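Local coordinates for cytolethal distending toxin subunit B (Escherichia coli, PDB 2F1N), which nicks DNA as the endonuclease subunit of a tripartite bacterial toxin, very probably damaging the DNA of intoxicated cells and so arresting their cycle at G2/M, at residues R78-N83 with V93-S98; R152-P157 with F186-A191; T214-R219 with D253-G258. One frame throughout, in Å; residues are numbered along the deposited sequence.

Contact 1 (R78-N83 with V93-S98)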
loop_
_atom_site.group_PDB
_atom_site.type_symbol
_atom_site.label_atom_id
_atom_site.label_comp_id
_atom_site.label_asym_id
_atom_site.label_seq_id
_atom_site.Cartn_x
_atom_site.Cartn_y
_atom_site.Cartn_z
ATOM N N ARG A 78 -8.408 11.121 -4.580
ATOM C CA ARG A 78 -7.947 12.125 -5.545
ATOM C C ARG A 78 -6.637 11.688 -6.133
ATOM O O ARG A 78 -5.793 11.142 -5.430
ATOM C CB ARG A 78 -7.679 13.528 -4.866
ATOM C CG ARG A 78 -8.893 14.267 -4.349
ATOM C CD ARG A 78 -8.495 15.287 -3.252
ATOM N NE ARG A 78 -8.181 16.543 -3.897
ATOM C CZ ARG A 78 -7.451 17.526 -3.367
ATOM N NH1 ARG A 78 -6.896 17.390 -2.175
ATOM N NH2 ARG A 78 -7.285 18.653 -4.054
ATOM N N GLU A 79 -6.431 11.972 -7.424
ATOM C CA GLU A 79 -5.120 11.792 -8.053
ATOM C C GLU A 79 -4.417 13.132 -8.062
ATOM O O GLU A 79 -4.992 14.117 -8.524
ATOM C CB GLU A 79 -5.297 11.350 -9.512
ATOM C CG GLU A 79 -3.986 11.237 -10.279
ATOM C CD GLU A 79 -4.274 10.830 -11.705
ATOM O OE1 GLU A 79 -4.758 11.662 -12.520
ATOM O OE2 GLU A 79 -4.088 9.632 -11.986
ATOM N N LEU A 80 -3.169 13.158 -7.567
ATOM C CA LEU A 80 -2.341 14.362 -7.579
ATOM C C LEU A 80 -1.035 14.129 -8.334
ATOM O O LEU A 80 -0.495 13.020 -8.308
ATOM C CB LEU A 80 -2.035 14.840 -6.129
ATOM C CG LEU A 80 -3.093 14.529 -5.047
ATOM C CD1 LEU A 80 -2.458 14.598 -3.626
ATOM C CD2 LEU A 80 -4.259 15.502 -5.145
ATOM N N ILE A 81 -0.536 15.155 -9.033
ATOM C CA ILE A 81 0.784 15.068 -9.586
ATOM C C ILE A 81 1.736 15.843 -8.701
ATOM O O ILE A 81 1.447 16.974 -8.281
ATOM C CB ILE A 81 0.827 15.535 -11.093
ATOM C CG1 ILE A 81 0.209 14.435 -11.941
ATOM C CG2 ILE A 81 2.288 15.686 -11.613
ATOM C CD1 ILE A 81 -0.058 14.791 -13.443
ATOM N N TRP A 82 2.886 15.228 -8.441
ATOM C CA TRP A 82 3.875 15.819 -7.529
ATOM C C TRP A 82 5.162 15.959 -8.305
ATOM O O TRP A 82 5.844 14.972 -8.648
ATOM C CB TRP A 82 4.032 14.937 -6.271
ATOM C CG TRP A 82 4.930 15.471 -5.173
ATOM C CD1 TRP A 82 5.323 16.782 -4.949
ATOM C CD2 TRP A 82 5.524 14.685 -4.136
ATOM N NE1 TRP A 82 6.119 16.838 -3.820
ATOM C CE2 TRP A 82 6.243 15.569 -3.294
ATOM C CE3 TRP A 82 5.487 13.315 -3.812
ATOM C CZ2 TRP A 82 6.965 15.118 -2.168
ATOM C CZ3 TRP A 82 6.183 12.861 -2.650
ATOM C CH2 TRP A 82 6.898 13.780 -1.853
ATOM N N ASN A 83 5.495 17.224 -8.615
ATOM C CA ASN A 83 6.698 17.502 -9.417
ATOM C C ASN A 83 7.886 17.502 -8.481
ATOM O O ASN A 83 7.881 18.240 -7.504
ATOM C CB ASN A 83 6.574 18.863 -10.133
ATOM C CG ASN A 83 7.669 19.085 -11.197
ATOM O OD1 ASN A 83 8.758 18.546 -11.104
ATOM N ND2 ASN A 83 7.364 19.897 -12.202
ATOM N N VAL A 93 5.900 12.298 -9.778
ATOM C CA VAL A 93 5.235 11.067 -9.357
ATOM C C VAL A 93 3.741 11.359 -9.209
ATOM O O VAL A 93 3.344 12.534 -9.077
ATOM C CB VAL A 93 5.820 10.474 -8.038
ATOM C CG1 VAL A 93 7.287 9.927 -8.231
ATOM C CG2 VAL A 93 5.675 11.460 -6.858
ATOM N N TYR A 94 2.944 10.304 -9.187
ATOM C CA TYR A 94 1.499 10.400 -9.007
ATOM C C TYR A 94 1.132 9.960 -7.600
ATOM O O TYR A 94 1.638 8.966 -7.094
ATOM C CB TYR A 94 0.768 9.489 -10.043
ATOM C CG TYR A 94 0.794 10.083 -11.428
ATOM C CD1 TYR A 94 1.892 9.896 -12.249
ATOM C CD2 TYR A 94 -0.292 10.823 -11.880
ATOM C CE1 TYR A 94 1.928 10.476 -13.549
ATOM C CE2 TYR A 94 -0.296 11.371 -13.134
ATOM C CZ TYR A 94 0.816 11.171 -13.977
ATOM O OH TYR A 94 0.822 11.714 -15.241
ATOM N N ILE A 95 0.256 10.726 -6.921
ATOM C CA ILE A 95 -0.216 10.323 -5.594
ATOM C C ILE A 95 -1.691 10.042 -5.651
ATOM O O ILE A 95 -2.459 10.847 -6.203
ATOM C CB ILE A 95 0.034 11.484 -4.548
ATOM C CG1 ILE A 95 1.534 11.844 -4.463
ATOM C CG2 ILE A 95 -0.478 11.021 -3.158
ATOM C CD1 ILE A 95 1.776 13.061 -3.484
ATOM N N TYR A 96 -2.130 8.927 -5.077
ATOM C CA TYR A 96 -3.582 8.652 -5.005
ATOM C C TYR A 96 -3.879 8.731 -3.534
ATOM O O TYR A 96 -3.321 7.967 -2.699
ATOM C CB TYR A 96 -3.883 7.236 -5.597
ATOM C CG TYR A 96 -3.497 7.286 -7.033
ATOM C CD1 TYR A 96 -4.405 7.781 -7.991
ATOM C CD2 TYR A 96 -2.172 7.014 -7.434
ATOM C CE1 TYR A 96 -4.035 7.925 -9.343
ATOM C CE2 TYR A 96 -1.783 7.194 -8.768
ATOM C CZ TYR A 96 -2.719 7.640 -9.711
ATOM O OH TYR A 96 -2.328 7.850 -11.032
ATOM N N PHE A 97 -4.704 9.710 -3.186
ATOM C CA PHE A 97 -4.855 10.067 -1.767
ATOM C C PHE A 97 -6.290 9.943 -1.326
ATOM O O PHE A 97 -7.173 10.485 -1.997
ATOM C CB PHE A 97 -4.320 11.496 -1.533
ATOM C CG PHE A 97 -3.957 11.762 -0.090
ATOM C CD1 PHE A 97 -4.917 12.077 0.813
ATOM C CD2 PHE A 97 -2.613 11.659 0.337
ATOM C CE1 PHE A 97 -4.605 12.293 2.160
ATOM C CE2 PHE A 97 -2.286 11.882 1.710
ATOM C CZ PHE A 97 -3.303 12.179 2.591
ATOM N N SER A 98 -6.523 9.301 -0.175
ATOM C CA SER A 98 -7.886 9.221 0.366
ATOM C C SER A 98 -7.918 9.841 1.743
ATOM O O SER A 98 -7.332 9.283 2.657
ATOM C CB SER A 98 -8.378 7.788 0.515
ATOM O OG SER A 98 -8.433 7.198 -0.755
#
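R78-W82 and V93-F97 run antiparallel, their segment axes 4.6 Å apart at closest, and six backbone hydrogen bonds tie R78 to F97, L80 to I95 and W82 to V93 in reciprocal pairs. On the face of E79, I81, Y94 and Y96, E79 lies alongside Y96. E79 CG is anti to the backbone N (chi1 176°), which sets it 3.4 Å from Y96 CE1. The chain beyond stays extended, and Y96 OH donates to E79 OE2 at 2.7 Å, from the anti side of the carboxylate. OE2 comes in at the edge of the tyrosine ring. R68 forms a salt bridge with the same oxygen, while T66 bonds OE1, so both oxygens of this buried carboxylate have partners. Next along, I81 and Y94 point the same way, with I81 CG1 3.3 Å from Y94 CE2. The other face is apolar at its middle: W82 CE3 sits 3.6 Å from V93 CG2 and 3.7 Å from I95 CD1, and L80 CD1 lies 4.1 Å from I95 CB. Helix 31-42 covers W82, V93, I95 and F97 there. The arrangement is a beta hairpin within a mixed sheet packed against a helix, as in the DNase I-like endonuclease/exonuclease/phosphatase fold.

Contact 2 (R152-P157 with F186-A191)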
loop_
_atom_site.group_PDB
_atom_site.type_symbol
_atom_site.label_atom_id
_atom_site.label_comp_id
_atom_site.label_asym_id
_atom_site.label_seq_id
_atom_site.Cartn_x
_atom_site.Cartn_y
_atom_site.Cartn_z
ATOM N N ARG A 152 -8.044 -6.595 18.851
ATOM C CA ARG A 152 -7.993 -8.040 18.795
ATOM C C ARG A 152 -8.955 -8.557 17.761
ATOM O O ARG A 152 -10.026 -7.981 17.549
ATOM C CB ARG A 152 -8.256 -8.648 20.178
ATOM C CG ARG A 152 -7.179 -8.295 21.221
ATOM C CD ARG A 152 -5.767 -8.689 20.869
ATOM N NE ARG A 152 -4.825 -8.212 21.892
ATOM C CZ ARG A 152 -3.970 -8.986 22.558
ATOM N NH1 ARG A 152 -3.919 -10.294 22.316
ATOM N NH2 ARG A 152 -3.171 -8.447 23.476
ATOM N N ASN A 153 -8.542 -9.639 17.115
ATOM C CA ASN A 153 -9.372 -10.310 16.123
ATOM C C ASN A 153 -9.972 -9.281 15.118
ATOM O O ASN A 153 -11.192 -9.028 15.003
ATOM C CB ASN A 153 -10.363 -11.236 16.861
ATOM C CG ASN A 153 -9.628 -12.407 17.574
ATOM O OD1 ASN A 153 -9.160 -13.347 16.910
ATOM N ND2 ASN A 153 -9.482 -12.332 18.916
ATOM N N ASN A 154 -9.040 -8.642 14.422
ATOM C CA ASN A 154 -9.377 -7.512 13.556
ATOM C C ASN A 154 -9.778 -7.896 12.134
ATOM O O ASN A 154 -10.059 -9.082 11.828
ATOM C CB ASN A 154 -8.203 -6.524 13.563
ATOM C CG ASN A 154 -7.009 -6.996 12.705
ATOM O OD1 ASN A 154 -7.015 -8.103 12.111
ATOM N ND2 ASN A 154 -5.973 -6.160 12.637
ATOM N N ASP A 155 -9.844 -6.876 11.284
ATOM C CA ASP A 155 -10.346 -7.035 9.920
ATOM C C ASP A 155 -9.324 -7.430 8.847
ATOM O O ASP A 155 -9.658 -7.515 7.639
ATOM C CB ASP A 155 -11.105 -5.767 9.526
ATOM C CG ASP A 155 -10.256 -4.489 9.614
ATOM O OD1 ASP A 155 -9.287 -4.402 10.446
ATOM O OD2 ASP A 155 -10.538 -3.498 8.896
ATOM N N ALA A 156 -8.089 -7.723 9.269
ATOM C CA ALA A 156 -7.069 -8.068 8.257
ATOM C C ALA A 156 -7.472 -9.219 7.330
ATOM O O ALA A 156 -7.339 -9.071 6.097
ATOM C CB ALA A 156 -5.677 -8.307 8.890
ATOM N N PRO A 157 -7.936 -10.373 7.837
ATOM C CA PRO A 157 -8.306 -11.462 6.905
ATOM C C PRO A 157 -9.413 -11.039 5.918
ATOM O O PRO A 157 -9.350 -11.369 4.730
ATOM C CB PRO A 157 -8.812 -12.566 7.823
ATOM C CG PRO A 157 -8.089 -12.348 9.161
ATOM C CD PRO A 157 -8.078 -10.805 9.247
ATOM N N PHE A 186 -1.181 -4.478 8.753
ATOM C CA PHE A 186 -2.245 -5.445 8.998
ATOM C C PHE A 186 -2.594 -5.594 10.466
ATOM O O PHE A 186 -3.591 -6.232 10.819
ATOM C CB PHE A 186 -1.859 -6.794 8.394
ATOM C CG PHE A 186 -1.825 -6.782 6.899
ATOM C CD1 PHE A 186 -3.017 -6.889 6.169
ATOM C CD2 PHE A 186 -0.617 -6.645 6.210
ATOM C CE1 PHE A 186 -2.984 -6.847 4.748
ATOM C CE2 PHE A 186 -0.567 -6.628 4.788
ATOM C CZ PHE A 186 -1.759 -6.737 4.071
ATOM N N ASN A 187 -1.749 -5.021 11.330
ATOM C CA ASN A 187 -2.028 -4.985 12.782
ATOM C C ASN A 187 -2.241 -6.361 13.420
ATOM O O ASN A 187 -2.883 -6.474 14.459
ATOM C CB ASN A 187 -3.201 -4.027 13.116
ATOM C CG ASN A 187 -2.716 -2.684 13.618
ATOM O OD1 ASN A 187 -1.784 -2.610 14.452
ATOM N ND2 ASN A 187 -3.290 -1.616 13.112
ATOM N N ARG A 188 -1.635 -7.371 12.802
ATOM C CA ARG A 188 -1.462 -8.737 13.331
ATOM C C ARG A 188 -0.248 -9.329 12.625
ATOM O O ARG A 188 0.131 -8.855 11.539
ATOM C CB ARG A 188 -2.729 -9.582 13.136
ATOM C CG ARG A 188 -3.114 -9.825 11.679
ATOM C CD ARG A 188 -4.192 -10.946 11.612
ATOM N NE ARG A 188 -5.497 -10.515 12.082
ATOM C CZ ARG A 188 -6.517 -11.366 12.338
ATOM N NH1 ARG A 188 -6.322 -12.692 12.247
ATOM N NH2 ARG A 188 -7.716 -10.923 12.697
ATOM N N GLU A 189 0.375 -10.352 13.239
ATOM C CA GLU A 189 1.591 -10.917 12.719
ATOM C C GLU A 189 1.246 -11.773 11.477
ATOM O O GLU A 189 0.126 -12.174 11.333
ATOM C CB GLU A 189 2.288 -11.756 13.828
ATOM C CG GLU A 189 3.738 -11.388 14.027
ATOM C CD GLU A 189 3.940 -10.285 15.030
ATOM O OE1 GLU A 189 2.949 -9.684 15.472
ATOM O OE2 GLU A 189 5.108 -10.051 15.404
ATOM N N PRO A 190 2.195 -11.975 10.571
ATOM C CA PRO A 190 1.956 -12.721 9.324
ATOM C C PRO A 190 1.290 -14.108 9.488
ATOM O O PRO A 190 0.317 -14.428 8.811
ATOM C CB PRO A 190 3.361 -12.847 8.758
ATOM C CG PRO A 190 4.041 -11.647 9.216
ATOM C CD PRO A 190 3.582 -11.457 10.618
ATOM N N ALA A 191 1.827 -14.958 10.355
ATOM C CA ALA A 191 1.188 -16.258 10.572
ATOM C C ALA A 191 -0.226 -16.149 11.132
ATOM O O ALA A 191 -1.087 -17.009 10.845
ATOM C CB ALA A 191 2.071 -17.165 11.478
#
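The guanidinium of R188 has P157 over one face, with CD 3.4 Å above the plane and over its centre, and N154 at its edge, where OD1 lies near the plane. R188 grips that oxygen side-on with two nitrogens, NE at 2.9 Å and NH2 at 3.0 Å from N154 OD1. The bend of the arginine chain at chi3 (73°) turns NE toward N154 OD1, and the amide and guanidinium planes end only 26° apart. ND2 of the N154 amide donates to F186 O, which lies near the amide plane, at 3.0 Å and with an N-H...O angle of 160°. At the F186 ring, A156 CB meets the edge at CD1, while Y223 stacks on the ring.

N154 OD1 also accepts from the backbone N of A156, 3.1 Å away and well above the carbonyl plane, which makes an Asx turn leading into helix 156-168. Three N-H groups thus converge on a single amide oxygen of this buried residue, and they would hold the N154 amide against rotation. I149 O is a further acceptor for ND2. R188 belongs to the nuclear localization signal, yet R188 is buried here; NH1 forms a salt bridge with D192 at helix 190-194. This second partner would help balance the arginine's charge, whereas N154 supplies a neutral acceptor, and L193 of the same helix packs on A156, P157 and R188.

Contact 3 (T214-R219 with D253-G258)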
loop_
_atom_site.group_PDB
_atom_site.type_symbol
_atom_site.label_atom_id
_atom_site.label_comp_id
_atom_site.label_asym_id
_atom_site.label_seq_id
_atom_site.Cartn_x
_atom_site.Cartn_y
_atom_site.Cartn_z
ATOM N N THR A 214 8.633 -4.580 12.638
ATOM C CA THR A 214 8.375 -3.427 11.760
ATOM C C THR A 214 7.901 -2.240 12.567
ATOM O O THR A 214 7.603 -1.171 12.010
ATOM C CB THR A 214 7.319 -3.724 10.648
ATOM O OG1 THR A 214 6.045 -3.959 11.252
ATOM C CG2 THR A 214 7.641 -4.961 9.885
ATOM N N GLN A 215 7.846 -2.423 13.874
ATOM C CA GLN A 215 7.554 -1.326 14.759
ATOM C C GLN A 215 8.353 -1.448 16.046
ATOM O O GLN A 215 9.097 -2.409 16.243
ATOM C CB GLN A 215 6.043 -1.070 14.977
ATOM C CG GLN A 215 5.179 -2.253 15.370
ATOM C CD GLN A 215 4.038 -1.804 16.325
ATOM O OE1 GLN A 215 3.299 -0.832 16.052
ATOM N NE2 GLN A 215 3.907 -2.484 17.419
ATOM N N THR A 216 8.252 -0.435 16.885
ATOM C CA THR A 216 9.204 -0.332 18.002
ATOM C C THR A 216 8.855 -1.281 19.147
ATOM O O THR A 216 9.538 -1.280 20.197
ATOM C CB THR A 216 9.221 1.108 18.541
ATOM O OG1 THR A 216 7.879 1.537 18.718
ATOM C CG2 THR A 216 9.781 2.081 17.493
ATOM N N SER A 217 7.771 -2.036 19.001
ATOM C CA SER A 217 7.307 -2.912 20.079
ATOM C C SER A 217 7.637 -4.372 19.733
ATOM O O SER A 217 7.083 -5.307 20.318
ATOM C CB SER A 217 5.813 -2.705 20.308
ATOM O OG SER A 217 5.594 -1.540 21.108
ATOM N N GLN A 218 8.536 -4.531 18.769
ATOM C CA GLN A 218 9.028 -5.829 18.280
ATOM C C GLN A 218 8.017 -6.689 17.510
ATOM O O GLN A 218 8.250 -7.901 17.293
ATOM C CB GLN A 218 9.694 -6.631 19.416
ATOM C CG GLN A 218 11.111 -6.112 19.764
ATOM C CD GLN A 218 11.905 -5.601 18.554
ATOM O OE1 GLN A 218 12.009 -4.370 18.342
ATOM N NE2 GLN A 218 12.467 -6.529 17.765
ATOM N N ARG A 219 6.909 -6.086 17.079
ATOM C CA ARG A 219 5.924 -6.869 16.320
ATOM C C ARG A 219 6.172 -6.665 14.829
ATOM O O ARG A 219 6.703 -5.619 14.429
ATOM C CB ARG A 219 4.496 -6.471 16.716
ATOM C CG ARG A 219 4.186 -6.877 18.207
ATOM C CD ARG A 219 2.885 -7.665 18.377
ATOM N NE ARG A 219 1.759 -6.741 18.212
ATOM C CZ ARG A 219 0.577 -7.023 17.660
ATOM N NH1 ARG A 219 0.278 -8.252 17.206
ATOM N NH2 ARG A 219 -0.321 -6.047 17.576
ATOM N N ASP A 253 6.725 5.268 14.659
ATOM C CA ASP A 253 7.097 4.048 15.361
ATOM C C ASP A 253 7.105 2.852 14.408
ATOM O O ASP A 253 7.495 1.763 14.809
ATOM C CB ASP A 253 6.156 3.777 16.531
ATOM C CG ASP A 253 6.245 4.851 17.613
ATOM O OD1 ASP A 253 7.256 5.565 17.704
ATOM O OD2 ASP A 253 5.346 5.003 18.453
ATOM N N HIS A 254 6.684 3.071 13.151
ATOM C CA HIS A 254 6.765 2.025 12.116
ATOM C C HIS A 254 7.889 2.287 11.149
ATOM O O HIS A 254 8.188 3.436 10.789
ATOM C CB HIS A 254 5.434 1.949 11.324
ATOM C CG HIS A 254 4.279 1.478 12.151
ATOM N ND1 HIS A 254 3.773 0.202 12.059
ATOM C CD2 HIS A 254 3.535 2.114 13.096
ATOM C CE1 HIS A 254 2.751 0.077 12.889
ATOM N NE2 HIS A 254 2.592 1.224 13.536
ATOM N N PHE A 255 8.507 1.213 10.689
ATOM C CA PHE A 255 9.604 1.321 9.747
ATOM C C PHE A 255 9.055 0.974 8.379
ATOM O O PHE A 255 8.160 0.138 8.293
ATOM C CB PHE A 255 10.643 0.274 10.094
ATOM C CG PHE A 255 10.979 0.191 11.565
ATOM C CD1 PHE A 255 11.144 1.335 12.344
ATOM C CD2 PHE A 255 11.130 -1.057 12.161
ATOM C CE1 PHE A 255 11.432 1.237 13.708
ATOM C CE2 PHE A 255 11.421 -1.168 13.532
ATOM C CZ PHE A 255 11.585 -0.026 14.296
ATOM N N PRO A 256 9.581 1.606 7.334
ATOM C CA PRO A 256 9.218 1.259 5.955
ATOM C C PRO A 256 9.715 -0.116 5.652
ATOM O O PRO A 256 10.834 -0.532 6.095
ATOM C CB PRO A 256 10.004 2.252 5.080
ATOM C CG PRO A 256 10.597 3.224 6.006
ATOM C CD PRO A 256 10.563 2.705 7.407
ATOM N N VAL A 257 8.896 -0.817 4.873
ATOM C CA VAL A 257 9.186 -2.221 4.541
ATOM C C VAL A 257 9.165 -2.334 3.058
ATOM O O VAL A 257 8.157 -1.934 2.428
ATOM C CB VAL A 257 8.155 -3.181 5.190
ATOM C CG1 VAL A 257 8.374 -4.633 4.702
ATOM C CG2 VAL A 257 8.314 -3.148 6.726
ATOM N N GLY A 258 10.260 -2.858 2.472
ATOM C CA GLY A 258 10.377 -2.935 1.033
ATOM C C GLY A 258 10.183 -4.373 0.548
ATOM O O GLY A 258 10.542 -5.325 1.254
#
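Q215 and H254 lie side by side and point the same way, with the glutamine's CB over the imidazole. Q215 CB sits over one face of the ring, 4.0 Å from its centroid and 15° off the normal, a CH-pi contact displaced toward the rim. Q215 CG occupies the position between the backbone N and the carbonyl carbon (chi1 51°), and the bend at chi2 sets CD near H254 CE1; the amide and ring planes are 57° apart. Q215 OE1 comes within 3.3 Å of H254 NE2, but the angle is too poor for a hydrogen bond. F255 turns a ring face to the backbone: Q215 CA stands 4.0 Å above that plane, offset toward the rim. Q215 thus meets two successive side chains, H254 through CB and F255 through CA, and is joined to H254 by a single beta bridge.

F255 N donates to T214 O at 2.9 Å, whereas the bond from T216 N to D253 O is weak. T216 crosses D253 obliquely, with T216 OG1 3.6 Å from D253 CB. Further along, T214 and V257 cross at about a right angle and touch through their CG2 methyls, 3.7 Å apart, next to I241 of strand 237-241. A type I beta turn runs from Q215 to Q218.

The bond from H254 ND1 to D222 OD2 would help hold the imidazole's rotation. Such a pairing is consistent with the Asp-His pair found in the active sites of DNase I-like nucleases. T214 OG1 is hydrogen-bonded to the same D222 oxygen, so the loop before strand 222-228 and the 253-258 segment share one carboxylate acceptor as well as their backbone bonds.

Overall arrangement
The contacts follow one another along the chain, each closing before the next opens. Contact 1 lies far from the others, its centre 28 Å from that of contact 2, on the opposite side of the chain's centre, and 25 Å from that of contact 3. It shares the eight-stranded sheet with contact 3. Contact 2 belongs with the six-stranded sheet: F186 follows strand 179-183 and packs on strand 222-228. The loop 214-219 leads into that same strand, while its partner 253-258 enters the eight-stranded sheet, so contact 3 joins the two layers, which fits the two-sheet sandwich of DNase I-like enzymes. Contacts 2 and 3, centres 15 Å apart, meet through a long, weak E189-R219 ion pair.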